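Glutamate receptor 1 (Adineta vaga, PDB 4IO2) binds L-glutamate in its two-lobed extracellular ligand-binding domain, the part crystallised here, and probably acts as a glutamate-gated ion channel. Local coordinates at residues N100-N105 with F207-P212; L10-I15 with I81-I86; S66-V71 with S90-I95. All blocks are in the same frame, centred on the assembly; numbering follows the deposited sequence.

Contact 1: residues N100-N105 with F207-P212; sequences NSISDN and FGIVTP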
loop_
_atom_site.group_PDB
_atom_site.type_symbol
_atom_site.label_atom_id
_atom_site.label_comp_id
_atom_site.label_asym_id
_atom_site.label_seq_id
_atom_site.Cartn_x
_atom_site.Cartn_y
_atom_site.Cartn_z
ATOM N N ASN A 100 6.808 1.832 6.189
ATOM C CA ASN A 100 5.934 0.990 5.400
ATOM C C ASN A 100 4.514 1.348 5.790
ATOM O O ASN A 100 4.227 1.765 6.922
ATOM C CB ASN A 100 6.242 -0.490 5.661
ATOM C CG ASN A 100 7.589 -0.876 5.144
ATOM O OD1 ASN A 100 8.478 -1.223 5.901
ATOM N ND2 ASN A 100 7.763 -0.798 3.832
ATOM N N SER A 101 3.608 1.194 4.838
ATOM C CA SER A 101 2.240 1.655 4.995
ATOM C C SER A 101 1.516 0.980 6.155
ATOM O O SER A 101 1.656 -0.251 6.355
ATOM C CB SER A 101 1.479 1.353 3.700
ATOM O OG SER A 101 0.054 1.365 3.859
ATOM N N ILE A 102 0.739 1.778 6.897
ATOM C CA ILE A 102 -0.185 1.272 7.905
ATOM C C ILE A 102 -1.592 1.013 7.362
ATOM O O ILE A 102 -2.367 0.293 8.006
ATOM C CB ILE A 102 -0.239 2.177 9.161
ATOM C CG1 ILE A 102 -0.747 3.584 8.836
ATOM C CG2 ILE A 102 1.184 2.227 9.824
ATOM C CD1 ILE A 102 -0.965 4.405 10.149
ATOM N N SER A 103 -1.914 1.585 6.199
ATOM C CA SER A 103 -3.238 1.442 5.602
ATOM C C SER A 103 -3.198 1.869 4.156
ATOM O O SER A 103 -2.454 2.799 3.824
ATOM C CB SER A 103 -4.257 2.329 6.350
ATOM O OG SER A 103 -5.589 2.185 5.826
ATOM N N ASP A 104 -3.985 1.223 3.315
ATOM C CA ASP A 104 -4.297 1.784 2.028
ATOM C C ASP A 104 -5.246 2.966 2.207
ATOM O O ASP A 104 -5.794 3.222 3.279
ATOM C CB ASP A 104 -4.895 0.710 1.099
ATOM C CG ASP A 104 -6.209 0.108 1.610
ATOM O OD1 ASP A 104 -6.900 0.727 2.440
ATOM O OD2 ASP A 104 -6.558 -1.020 1.165
ATOM N N ASN A 105 -5.368 3.753 1.162
ATOM C CA ASN A 105 -6.203 4.942 1.176
ATOM C C ASN A 105 -6.599 5.282 -0.225
ATOM O O ASN A 105 -5.962 4.863 -1.202
ATOM C CB ASN A 105 -5.448 6.141 1.810
ATOM C CG ASN A 105 -6.326 7.371 1.962
ATOM O OD1 ASN A 105 -7.380 7.317 2.578
ATOM N ND2 ASN A 105 -5.887 8.494 1.393
ATOM N N PHE A 207 -1.215 5.497 3.826
ATOM C CA PHE A 207 -0.853 6.227 5.027
ATOM C C PHE A 207 0.426 5.601 5.563
ATOM O O PHE A 207 0.565 4.366 5.580
ATOM C CB PHE A 207 -1.892 6.115 6.117
ATOM C CG PHE A 207 -3.233 6.759 5.801
ATOM C CD1 PHE A 207 -3.358 7.854 4.969
ATOM C CD2 PHE A 207 -4.384 6.280 6.407
ATOM C CE1 PHE A 207 -4.601 8.426 4.722
ATOM C CE2 PHE A 207 -5.631 6.862 6.176
ATOM C CZ PHE A 207 -5.739 7.934 5.341
ATOM N N GLY A 208 1.368 6.433 6.008
ATOM C CA GLY A 208 2.617 5.965 6.588
ATOM C C GLY A 208 2.929 6.766 7.814
ATOM O O GLY A 208 2.483 7.907 7.964
ATOM N N ILE A 209 3.754 6.177 8.676
ATOM C CA ILE A 209 4.303 6.910 9.817
ATOM C C ILE A 209 5.427 7.818 9.301
ATOM O O ILE A 209 6.300 7.370 8.585
ATOM C CB ILE A 209 4.788 5.939 10.915
ATOM C CG1 ILE A 209 3.564 5.201 11.464
ATOM C CG2 ILE A 209 5.510 6.719 12.015
ATOM C CD1 ILE A 209 3.906 4.182 12.545
ATOM N N VAL A 210 5.379 9.091 9.656
ATOM C CA VAL A 210 6.384 10.048 9.237
ATOM C C VAL A 210 7.588 9.911 10.133
ATOM O O VAL A 210 7.455 9.893 11.350
ATOM C CB VAL A 210 5.845 11.496 9.332
ATOM C CG1 VAL A 210 6.873 12.457 8.774
ATOM C CG2 VAL A 210 4.527 11.662 8.615
ATOM N N THR A 211 8.770 9.862 9.536
ATOM C CA THR A 211 10.036 9.802 10.271
ATOM C C THR A 211 11.024 10.769 9.630
ATOM O O THR A 211 10.851 11.188 8.499
ATOM C CB THR A 211 10.657 8.379 10.293
ATOM O OG1 THR A 211 11.305 8.098 9.064
ATOM C CG2 THR A 211 9.631 7.302 10.552
ATOM N N PRO A 212 12.118 11.048 10.319
ATOM C CA PRO A 212 13.161 11.811 9.654
ATOM C C PRO A 212 13.723 11.052 8.463
ATOM O O PRO A 212 13.710 9.820 8.485
ATOM C CB PRO A 212 14.237 11.975 10.750
ATOM C CG PRO A 212 13.469 11.840 12.033
ATOM C CD PRO A 212 12.421 10.805 11.741
#
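F207 turns CG anti to its carbonyl carbon (chi1 -66°), and N105 turns CG anti to its backbone N (chi1 -175°). These torsions set N105 CB over one face of the F207 ring and the amide beyond its CE1-CZ rim. The amide and ring planes are 30° apart. N105 CB stands 4.1 Å from the ring centroid as a CH-pi contact, offset toward the rim. The amide reaches the far end of the ring, with N105 OD1 3.3 Å from F207 CZ. N105 ND2 is held by D180 and S205, which fixes the amide at the ring's rim. S103 CB approaches the same ring obliquely, 4.0 Å from F207 CD2.

Two backbone bonds join the segments. F207 N points almost straight at S103 O, at 3.0 Å, and I102 N donates to F207 O at 2.9 Å. Both donors lie in the planes of the carbonyls they meet. The segments belong to 103-112 and 200-211, antiparallel strands that run between the two lobes of the glutamate-receptor ligand-binding domain. F207 sits there as part of the glutamate pocket and also touches D85 and T87.

At the root of the F207 side chain, I102 holds CG1 in the crowded position between its backbone N and carbonyl carbon. That puts I102 CG1 3.9 Å from F207 CB, the two side chains crossing at about a right angle. I102 CG2 meets I209 CG1 at 4.1 Å, again nearly square on. Helix 218-230 packs on both isoleucines. An alanine in place of F207 would probably lose the ring under N105 CB and loosen one wall of the glutamate pocket. S103 OG bonds to D104 O and also takes K238 NZ, and S101 O accepts from R229.

Contact 2: residues L10-I15 with I81-I86; sequences LRIGVI and IAIGDI. With GLU (glutamic acid), chain E.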
loop_
_atom_site.group_PDB
_atom_site.type_symbol
_atom_site.label_atom_id
_atom_site.label_comp_id
_atom_site.label_asym_id
_atom_site.label_seq_id
_atom_site.Cartn_x
_atom_site.Cartn_y
_atom_site.Cartn_z
ATOM N N LEU A 10 10.387 8.393 22.351
ATOM C CA LEU A 10 9.932 9.013 21.109
ATOM C C LEU A 10 8.882 10.037 21.379
ATOM O O LEU A 10 7.846 9.726 21.970
ATOM C CB LEU A 10 9.306 7.991 20.185
ATOM C CG LEU A 10 10.237 6.968 19.599
ATOM C CD1 LEU A 10 9.392 6.008 18.784
ATOM C CD2 LEU A 10 11.330 7.625 18.794
ATOM N N ARG A 11 9.111 11.248 20.903
ATOM C CA ARG A 11 8.073 12.285 20.829
ATOM C C ARG A 11 7.233 12.000 19.591
ATOM O O ARG A 11 7.719 12.071 18.442
ATOM C CB ARG A 11 8.683 13.686 20.731
ATOM C CG ARG A 11 9.550 14.105 21.911
ATOM C CD ARG A 11 10.351 15.366 21.576
ATOM N NE ARG A 11 11.143 15.130 20.379
ATOM C CZ ARG A 11 11.558 16.053 19.513
ATOM N NH1 ARG A 11 11.353 17.352 19.721
ATOM N NH2 ARG A 11 12.206 15.657 18.436
ATOM N N ILE A 12 5.976 11.618 19.812
ATOM C CA ILE A 12 5.076 11.133 18.754
ATOM C C ILE A 12 3.988 12.162 18.499
ATOM O O ILE A 12 3.135 12.369 19.347
ATOM C CB ILE A 12 4.416 9.804 19.136
ATOM C CG1 ILE A 12 5.461 8.770 19.497
ATOM C CG2 ILE A 12 3.499 9.334 17.991
ATOM C CD1 ILE A 12 4.897 7.408 19.935
ATOM N N GLY A 13 4.063 12.840 17.358
ATOM C CA GLY A 13 3.039 13.798 16.978
ATOM C C GLY A 13 1.800 13.076 16.450
ATOM O O GLY A 13 1.915 12.122 15.655
ATOM N N VAL A 14 0.637 13.511 16.937
ATOM C CA VAL A 14 -0.648 13.020 16.476
ATOM C C VAL A 14 -1.508 14.212 16.139
ATOM O O VAL A 14 -1.209 15.345 16.524
ATOM C CB VAL A 14 -1.332 12.074 17.506
ATOM C CG1 VAL A 14 -0.490 10.830 17.804
ATOM C CG2 VAL A 14 -1.683 12.753 18.805
ATOM N N ILE A 15 -2.546 13.973 15.341
ATOM C CA ILE A 15 -3.388 15.058 14.818
ATOM C C ILE A 15 -4.854 14.631 14.877
ATOM O O ILE A 15 -5.218 13.515 14.525
ATOM C CB ILE A 15 -2.928 15.444 13.385
ATOM C CG1 ILE A 15 -3.735 16.594 12.818
ATOM C CG2 ILE A 15 -2.920 14.254 12.404
ATOM C CD1 ILE A 15 -3.142 17.219 11.563
ATOM N N ILE A 81 8.605 11.066 15.503
ATOM C CA ILE A 81 7.766 10.465 14.469
ATOM C C ILE A 81 6.390 11.132 14.539
ATOM O O ILE A 81 6.062 11.779 15.532
ATOM C CB ILE A 81 7.620 8.922 14.586
ATOM C CG1 ILE A 81 6.941 8.527 15.903
ATOM C CG2 ILE A 81 8.988 8.274 14.453
ATOM C CD1 ILE A 81 6.638 7.003 16.031
ATOM N N ALA A 82 5.594 10.949 13.505
ATOM C CA ALA A 82 4.185 11.379 13.525
ATOM C C ALA A 82 3.309 10.253 12.967
ATOM O O ALA A 82 3.606 9.651 11.942
ATOM C CB ALA A 82 3.967 12.694 12.742
ATOM N N ILE A 83 2.248 9.956 13.704
ATOM C CA ILE A 83 1.351 8.861 13.387
ATOM C C ILE A 83 -0.052 9.372 13.218
ATOM O O ILE A 83 -0.592 10.042 14.106
ATOM C CB ILE A 83 1.360 7.749 14.463
ATOM C CG1 ILE A 83 2.775 7.211 14.720
ATOM C CG2 ILE A 83 0.456 6.628 14.009
ATOM C CD1 ILE A 83 2.841 6.185 15.860
ATOM N N GLY A 84 -0.658 9.042 12.087
ATOM C CA GLY A 84 -2.018 9.429 11.833
ATOM C C GLY A 84 -2.448 9.020 10.444
ATOM O O GLY A 84 -1.836 8.182 9.756
ATOM N N ASP A 85 -3.559 9.606 10.009
ATOM C CA ASP A 85 -4.081 9.441 8.644
ATOM C C ASP A 85 -3.343 10.400 7.716
ATOM O O ASP A 85 -3.922 11.341 7.198
ATOM C CB ASP A 85 -5.604 9.660 8.592
ATOM C CG ASP A 85 -6.108 10.946 9.268
ATOM O OD1 ASP A 85 -5.421 11.560 10.088
ATOM O OD2 ASP A 85 -7.288 11.330 8.985
ATOM N N ILE A 86 -2.033 10.135 7.552
ATOM C CA ILE A 86 -1.124 11.023 6.848
ATOM C C ILE A 86 -0.718 10.373 5.539
ATOM O O ILE A 86 -0.069 9.316 5.512
ATOM C CB ILE A 86 0.136 11.302 7.690
ATOM C CG1 ILE A 86 -0.216 11.850 9.081
ATOM C CG2 ILE A 86 1.029 12.270 7.000
ATOM C CD1 ILE A 86 0.934 11.758 10.083
HETATM N N GLU E . -4.652 12.164 4.623
HETATM C CA GLU E . -4.729 13.573 4.227
HETATM C C GLU E . -3.329 14.177 4.154
HETATM O O GLU E . -2.366 13.547 4.662
HETATM C CB GLU E . -5.587 14.407 5.183
HETATM C CG GLU E . -7.034 13.941 5.376
HETATM C CD GLU E . -7.956 14.129 4.172
HETATM O OE1 GLU E . -7.533 14.750 3.199
HETATM O OE2 GLU E . -9.140 13.707 4.254
HETATM O OXT GLU E . -3.181 15.279 3.575
HETATM O O HOH W 1 -2.967 11.189 14.631
HETATM O O HOH W 2 -5.079 11.277 12.874
#
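Four aliphatic side chains make the apolar centre, with I81 in the middle. Its CG1 takes the crowded position between backbone N and carbonyl carbon (chi1 62°), which swings the chain toward the neighbouring strand. I81 and I12 then lie side by side and point the same way, CG1 of I81 3.9 Å from CG1 of I12. The tip of I81 goes further and puts its CD1 4.0 Å from CD1 of L10. On the other flank of I12, its CG2 rests 3.9 Å from CD1 of I83, the two chains crossing obliquely. Helix 40-52 covers I12 and I83, and I209 packs on I81 and I83.

Below the side chains the backbones pair as parallel strands. G13 uses both its N and its O: G13 N donates to I81 O at 2.9 Å, and G13 O accepts from I83 N nearly along the C=O axis. I81 N completes the ladder by donating to R11 O. The three-stranded sheet has strand 9-14 in the middle, between 55-60 and 81-82. The sheet belongs to one lobe of a periplasmic-binding-protein-like fold, which glutamate-receptor ligand-binding domains share with the type II binding proteins.

Beyond the I83 N bond, two waters lie between the segments. One water accepts from I15 N and lies 2.7 Å from I83 O. A second lies between I15 O and D85 OD1, 2.8 Å from D85 OD1. D85 OD1 also takes the hydroxyl of Y67, and D85 OD2 is bonded to S17, so the buried carboxylate is well fixed. D85 is the centre of an inverse gamma turn, and this turn presents its carbonyl to the ligand: D85 O accepts from N of the bound glutamate at 2.8 Å.

Contact 3: residues S66-V71 with S90-I95; sequences SYTGLV and SARREI. With GLU (glutamic acid), chain E.
Charge and hydrogen bonds come first. R92 runs extended from CG to NE and offers the edge of its guanidinium to the ligand. R92 NH1 donates to O of the bound glutamate at 2.8 Å, almost straight at 170°, and R92 NH2 to its OXT at 2.9 Å. This two-pronged grip on the alpha-carboxylate is the hallmark of the ligand site in ionotropic glutamate receptors. T68 OG1 sits at the neighbouring NE/NH2 edge, close to the guanidinium plane. It accepts from R92 NH2 at 3.0 Å and, weakly, from R92 NE, while G138 O and T87 O hold T68 OG1 and R92 NH1 in turn. T68 positions the arginine from the second shell.

Y67, T68 and V71 come from the first turns of helix 67-75, and S66 is its N-cap: S66 OG accepts from G69 N at 2.8 Å.

Among the apolar contacts, the Y67 ring lies against the ligand, with glutamate CB 3.5 Å above the ring plane and over its centre. V71 CG2 meets R92 CD at 4.1 Å, and V71 CG1 meets I95 CD1 at 4.0 Å. R93 and E94 form salt bridges with D222 and K219 of the second subunit.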
loop_
_atom_site.group_PDB
_atom_site.type_symbol
_atom_site.label_atom_id
_atom_site.label_comp_id
_atom_site.label_asym_id
_atom_site.label_seq_id
_atom_site.Cartn_x
_atom_site.Cartn_y
_atom_site.Cartn_z
ATOM N N SER A 66 -2.258 21.880 9.942
ATOM C CA SER A 66 -2.629 21.185 8.727
ATOM C C SER A 66 -1.814 19.901 8.632
ATOM O O SER A 66 -0.811 19.726 9.368
ATOM C CB SER A 66 -2.402 22.077 7.499
ATOM O OG SER A 66 -1.019 22.231 7.271
ATOM N N TYR A 67 -2.164 19.017 7.706
ATOM C CA TYR A 67 -1.405 17.781 7.519
ATOM C C TYR A 67 0.001 18.120 7.007
ATOM O O TYR A 67 0.995 17.591 7.550
ATOM C CB TYR A 67 -2.202 16.807 6.625
ATOM C CG TYR A 67 -3.228 16.085 7.453
ATOM C CD1 TYR A 67 -4.436 16.688 7.775
ATOM C CD2 TYR A 67 -2.970 14.839 7.961
ATOM C CE1 TYR A 67 -5.373 16.046 8.596
ATOM C CE2 TYR A 67 -3.866 14.179 8.803
ATOM C CZ TYR A 67 -5.076 14.799 9.103
ATOM O OH TYR A 67 -6.022 14.187 9.914
ATOM N N THR A 68 0.101 18.973 5.994
ATOM C CA THR A 68 1.428 19.321 5.545
ATOM C C THR A 68 2.187 20.098 6.631
ATOM O O THR A 68 3.406 19.910 6.772
ATOM C CB THR A 68 1.419 19.990 4.159
ATOM O OG1 THR A 68 0.996 19.012 3.212
ATOM C CG2 THR A 68 2.848 20.432 3.777
ATOM N N GLY A 69 1.471 20.871 7.454
ATOM C CA GLY A 69 2.088 21.544 8.611
ATOM C C GLY A 69 2.696 20.581 9.637
ATOM O O GLY A 69 3.791 20.822 10.184
ATOM N N LEU A 70 2.010 19.476 9.895
ATOM C CA LEU A 70 2.518 18.440 10.793
ATOM C C LEU A 70 3.813 17.843 10.231
ATOM O O LEU A 70 4.798 17.642 10.982
ATOM C CB LEU A 70 1.453 17.350 10.995
ATOM C CG LEU A 70 1.876 16.180 11.890
ATOM C CD1 LEU A 70 2.183 16.616 13.292
ATOM C CD2 LEU A 70 0.784 15.159 11.858
ATOM N N VAL A 71 3.826 17.538 8.932
ATOM C CA VAL A 71 5.019 16.991 8.294
ATOM C C VAL A 71 6.190 17.982 8.426
ATOM O O VAL A 71 7.313 17.595 8.770
ATOM C CB VAL A 71 4.706 16.659 6.823
ATOM C CG1 VAL A 71 5.936 16.321 6.037
ATOM C CG2 VAL A 71 3.693 15.512 6.772
ATOM N N SER A 90 4.726 12.407 -2.941
ATOM C CA SER A 90 6.034 12.718 -3.518
ATOM C C SER A 90 6.612 13.987 -2.913
ATOM O O SER A 90 7.780 14.044 -2.568
ATOM C CB SER A 90 5.940 12.845 -5.062
ATOM O OG SER A 90 5.043 13.884 -5.477
ATOM N N ALA A 91 5.799 15.021 -2.808
ATOM C CA ALA A 91 6.295 16.285 -2.263
ATOM C C ALA A 91 6.714 16.103 -0.816
ATOM O O ALA A 91 7.731 16.671 -0.377
ATOM C CB ALA A 91 5.236 17.420 -2.345
ATOM N N ARG A 92 5.954 15.362 -0.024
ATOM C CA ARG A 92 6.357 15.160 1.379
ATOM C C ARG A 92 7.623 14.318 1.505
ATOM O O ARG A 92 8.442 14.560 2.380
ATOM C CB ARG A 92 5.196 14.557 2.192
ATOM C CG ARG A 92 4.053 15.536 2.406
ATOM C CD ARG A 92 2.775 14.847 2.864
ATOM N NE ARG A 92 1.683 15.787 3.023
ATOM C CZ ARG A 92 0.445 15.460 3.370
ATOM N NH1 ARG A 92 0.160 14.197 3.621
ATOM N NH2 ARG A 92 -0.472 16.412 3.509
ATOM N N ARG A 93 7.770 13.341 0.635
ATOM C CA ARG A 93 8.935 12.449 0.660
ATOM C C ARG A 93 10.247 13.181 0.372
ATOM O O ARG A 93 11.295 12.680 0.740
ATOM C CB ARG A 93 8.690 11.289 -0.326
ATOM C CG ARG A 93 9.805 10.247 -0.359
ATOM C CD ARG A 93 9.903 9.447 0.934
ATOM N NE ARG A 93 11.019 8.529 0.966
ATOM C CZ ARG A 93 12.241 8.863 1.367
ATOM N NH1 ARG A 93 12.517 10.109 1.757
ATOM N NH2 ARG A 93 13.208 7.947 1.371
ATOM N N GLU A 94 10.163 14.355 -0.242
ATOM C CA GLU A 94 11.366 15.162 -0.417
ATOM C C GLU A 94 11.943 15.623 0.913
ATOM O O GLU A 94 13.142 15.872 1.007
ATOM C CB GLU A 94 11.060 16.407 -1.248
ATOM C CG GLU A 94 10.747 16.111 -2.669
ATOM C CD GLU A 94 11.999 15.838 -3.545
ATOM O OE1 GLU A 94 13.146 15.792 -3.012
ATOM O OE2 GLU A 94 11.813 15.669 -4.781
ATOM N N ILE A 95 11.105 15.771 1.938
ATOM C CA ILE A 95 11.549 16.371 3.199
ATOM C C ILE A 95 11.519 15.454 4.419
ATOM O O ILE A 95 12.158 15.762 5.433
ATOM C CB ILE A 95 10.820 17.714 3.496
ATOM C CG1 ILE A 95 9.320 17.531 3.605
ATOM C CG2 ILE A 95 11.249 18.760 2.465
ATOM C CD1 ILE A 95 8.584 18.686 4.261
HETATM N N GLU E . -4.652 12.164 4.623
HETATM C CA GLU E . -4.729 13.573 4.227
HETATM C C GLU E . -3.329 14.177 4.154
HETATM O O GLU E . -2.366 13.547 4.662
HETATM C CB GLU E . -5.587 14.407 5.183
HETATM C CG GLU E . -7.034 13.941 5.376
HETATM C CD GLU E . -7.956 14.129 4.172
HETATM O OE1 GLU E . -7.533 14.750 3.199
HETATM O OE2 GLU E . -9.140 13.707 4.254
HETATM O OXT GLU E . -3.181 15.279 3.575
#

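In the fold
Contacts 2 and 3 cross along the chain: strand 9-14, helix 67-75, strand 81-82 and helix 90-93 follow in that order. Contact 1 comes after both. The centres lie close, about 10 Å from contact 1 to contact 2 and about 12 Å from contact 3 to either. Contacts 1 and 2 touch where V210 N meets A82 O, a probable hydrogen bond that lays 207-212 alongside 81-86. Contacts 2 and 3 meet where I15 and I86 pack on L70. All three face one pocket: contacts 2 and 3 bond the glutamate, and contact 1 lends an aromatic wall from one of the strands joining the lobes.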